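Local coordinates for hemin ABC transporter, periplasmic hemin-binding protein HutB (Vibrio cholerae, PDB 5KHL) that probably binds hemin in the periplasm and delivers it to an inner-membrane ABC transporter for uptake into the cell, at residues Pro107-Arg113 against Gly252-Leu256. Sequence-based numbering, arbitrary orientation.
Sequences PQGLLTR and GGLGL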
ATOM      1  N   PRO A 107      10.580  -2.269   3.641  1.00 34.57           N
ATOM      2  CA  PRO A 107      10.371  -3.589   4.237  1.00 33.06           C
ATOM      3  C   PRO A 107      10.513  -3.615   5.767  1.00 37.33           C
ATOM      4  O   PRO A 107       9.759  -4.321   6.436  1.00 50.38           O
ATOM      5  CB  PRO A 107      11.457  -4.435   3.576  1.00 34.78           C
ATOM      6  CG  PRO A 107      11.698  -3.757   2.264  1.00 36.45           C
ATOM      7  CD  PRO A 107      11.539  -2.303   2.519  1.00 37.02           C
ATOM      8  N   GLN A 108      11.449  -2.868   6.334  1.00 44.22           N
ATOM      9  CA  GLN A 108      11.590  -2.917   7.794  1.00 47.04           C
ATOM     10  C   GLN A 108      10.378  -2.253   8.442  1.00 46.10           C
ATOM     11  O   GLN A 108      10.006  -2.589   9.567  1.00 43.91           O
ATOM     12  CB  GLN A 108      12.899  -2.270   8.273  1.00 48.36           C
ATOM     13  CG  GLN A 108      13.180  -0.868   7.772  1.00 67.26           C
ATOM     14  CD  GLN A 108      13.892  -0.828   6.414  1.00 68.74           C
ATOM     15  OE1 GLN A 108      13.674  -1.678   5.531  1.00 61.74           O
ATOM     16  NE2 GLN A 108      14.744   0.179   6.240  1.00 68.47           N
ATOM     17  N   GLY A 109       9.761  -1.323   7.711  1.00 41.25           N
ATOM     18  CA  GLY A 109       8.559  -0.680   8.180  1.00 40.10           C
ATOM     19  C   GLY A 109       7.493  -1.745   8.397  1.00 37.73           C
ATOM     20  O   GLY A 109       6.826  -1.745   9.424  1.00 44.85           O
ATOM     21  N   LEU A 110       7.364  -2.667   7.442  1.00 39.03           N
ATOM     22  CA  LEU A 110       6.444  -3.791   7.563  1.00 37.60           C
ATOM     23  C   LEU A 110       6.755  -4.680   8.770  1.00 44.72           C
ATOM     24  O   LEU A 110       5.853  -5.048   9.514  1.00 45.83           O
ATOM     25  CB  LEU A 110       6.461  -4.620   6.273  1.00 43.43           C
ATOM     26  CG  LEU A 110       5.676  -5.933   6.259  1.00 40.24           C
ATOM     27  CD1 LEU A 110       4.243  -5.724   6.780  1.00 43.63           C
ATOM     28  CD2 LEU A 110       5.640  -6.523   4.848  1.00 41.29           C
ATOM     29  N   LEU A 111       8.024  -5.020   8.959  1.00 42.10           N
ATOM     30  CA  LEU A 111       8.408  -5.871  10.075  1.00 50.63           C
ATOM     31  C   LEU A 111       8.111  -5.175  11.401  1.00 40.36           C
ATOM     32  O   LEU A 111       7.657  -5.805  12.347  1.00 41.66           O
ATOM     33  CB  LEU A 111       9.894  -6.256  10.000  1.00 55.32           C
ATOM     34  CG  LEU A 111      10.387  -7.057   8.795  1.00 44.68           C
ATOM     35  CD1 LEU A 111      11.901  -7.143   8.819  1.00 43.38           C
ATOM     36  CD2 LEU A 111       9.788  -8.443   8.747  1.00 41.06           C
ATOM     37  N   THR A 112       8.367  -3.873  11.461  1.00 44.08           N
ATOM     38  CA  THR A 112       8.046  -3.058  12.638  1.00 50.31           C
ATOM     39  C   THR A 112       6.525  -2.977  12.889  1.00 56.36           C
ATOM     40  O   THR A 112       6.051  -3.069  14.037  1.00 59.99           O
ATOM     41  CB  THR A 112       8.618  -1.616  12.473  1.00 48.21           C
ATOM     42  OG1 THR A 112      10.040  -1.676  12.296  1.00 48.16           O
ATOM     43  CG2 THR A 112       8.303  -0.753  13.674  1.00 46.88           C
ATOM     44  N   ARG A 113       5.771  -2.800  11.810  1.00 48.25           N
ATOM     45  CA  ARG A 113       4.316  -2.748  11.877  1.00 43.48           C
ATOM     46  C   ARG A 113       3.751  -4.045  12.451  1.00 48.81           C
ATOM     47  O   ARG A 113       2.841  -4.026  13.284  1.00 38.85           O
ATOM     48  CB  ARG A 113       3.732  -2.463  10.486  1.00 40.07           C
ATOM     49  CG  ARG A 113       2.351  -1.784  10.497  1.00 48.53           C
ATOM     50  CD  ARG A 113       2.154  -0.860   9.274  1.00 32.91           C
ATOM     51  NE  ARG A 113       2.357  -1.588   8.041  1.00 36.88           N
ATOM     52  CZ  ARG A 113       3.333  -1.366   7.176  1.00 37.29           C
ATOM     53  NH1 ARG A 113       4.212  -0.392   7.366  1.00 35.47           N
ATOM     54  NH2 ARG A 113       3.412  -2.128   6.106  1.00 37.47           N
ATOM     55  N   GLY A 252      -0.536   2.523   3.223  1.00 41.34           N
ATOM     56  CA  GLY A 252      -0.271   2.172   4.601  1.00 41.33           C
ATOM     57  C   GLY A 252       1.093   1.905   5.254  1.00 40.13           C
ATOM     58  O   GLY A 252       1.124   1.961   6.484  1.00 75.41           O
ATOM     59  N   GLY A 253       2.194   1.587   4.561  1.00 45.32           N
ATOM     60  CA  GLY A 253       2.339   1.382   3.134  1.00 41.67           C
ATOM     61  C   GLY A 253       2.771  -0.006   2.645  1.00 40.30           C
ATOM     62  O   GLY A 253       1.951  -0.680   2.020  1.00 55.03           O
ATOM     63  N   LEU A 254       4.017  -0.447   2.867  1.00 37.86           N
ATOM     64  CA  LEU A 254       4.421  -1.773   2.323  1.00 36.96           C
ATOM     65  C   LEU A 254       3.897  -2.911   3.179  1.00 37.23           C
ATOM     66  O   LEU A 254       4.241  -3.036   4.345  1.00 37.73           O
ATOM     67  CB  LEU A 254       5.936  -1.925   2.173  1.00 41.55           C
ATOM     68  CG  LEU A 254       6.382  -3.217   1.429  1.00 40.71           C
ATOM     69  CD1 LEU A 254       6.353  -3.078  -0.099  1.00 35.40           C
ATOM     70  CD2 LEU A 254       7.758  -3.735   1.887  1.00 36.42           C
ATOM     71  N   GLY A 255       3.066  -3.755   2.589  1.00 40.12           N
ATOM     72  CA  GLY A 255       2.382  -4.777   3.358  1.00 40.63           C
ATOM     73  C   GLY A 255       2.343  -6.140   2.697  1.00 40.38           C
ATOM     74  O   GLY A 255       3.110  -6.414   1.771  1.00 39.77           O
ATOM     75  N   LEU A 256       1.443  -6.995   3.184  1.00 41.33           N
ATOM     76  CA  LEU A 256       1.350  -8.370   2.715  1.00 41.52           C
ATOM     77  C   LEU A 256       0.831  -8.428   1.285  1.00 46.53           C
ATOM     78  O   LEU A 256       1.337  -9.200   0.454  1.00 46.22           O
ATOM     79  CB  LEU A 256       0.453  -9.184   3.637  1.00 43.08           C
ATOM     80  CG  LEU A 256       0.833  -9.125   5.120  1.00 48.30           C
ATOM     81  CD1 LEU A 256      -0.035 -10.083   5.919  1.00 45.28           C
ATOM     82  CD2 LEU A 256       2.321  -9.438   5.336  1.00 50.85           C
TER
HETATM   83  O   HOH W   1       6.389  -0.256   5.409  1.00 38.31           O
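L254 reaches P107 because its CG lies anti to the backbone N (chi1 -172°), which carries the CD2 methyl across to the proline; R113 also starts anti (chi1 -154°), but bends at chi2 and chi3 and turns its guanidinium back along its own helix to lie beside the loop backbone. The case illustrates how a loop with little side chain of its own offers its backbone to a helix, here to L110 and R113, while its one leucine before the next helix packs on P107. CD2 of L254 lies 3.5 Å from CA of P107 and 4.0 Å from its CG, so the methyl rests on the first turn of helix 107-120, against both backbone and ring. L110 covers the next piece of the loop: its CB, 3.3 Å from the carbonyl O of L254, and both its methyls lie to one side of that oxygen, the methyls continue on to G255, and CD1 approaches CD2 of L256 at 4.4 Å. The guanidinium of R113 is sandwiched, with CA of L110 over one face and O of G252 and N of G253 over the opposite one, the last of these 4.0 Å from NH1. Its edge is turned to L254 and G255, but the modelled separation of NH2 from O of L254 is too short to be trusted. A water accepts from NH1 of R113 at 2.9 Å and only weakly from N of L254. G255 is the N-cap of helix 256-269, its N hydrogen-bonded to S258 OG at N3, half of a capping box. Helix 171-178 packs on L254 and touches P107, whereas R113 and L256 lean on helix 24-32. Beneath the contact runs helix 125-143, whose V134 touches both L110 and L256 and whose I138 touches P107; a single long helix connecting two lobes is the hallmark of class III (cluster A) binding proteins for siderophores, heme and vitamin B12.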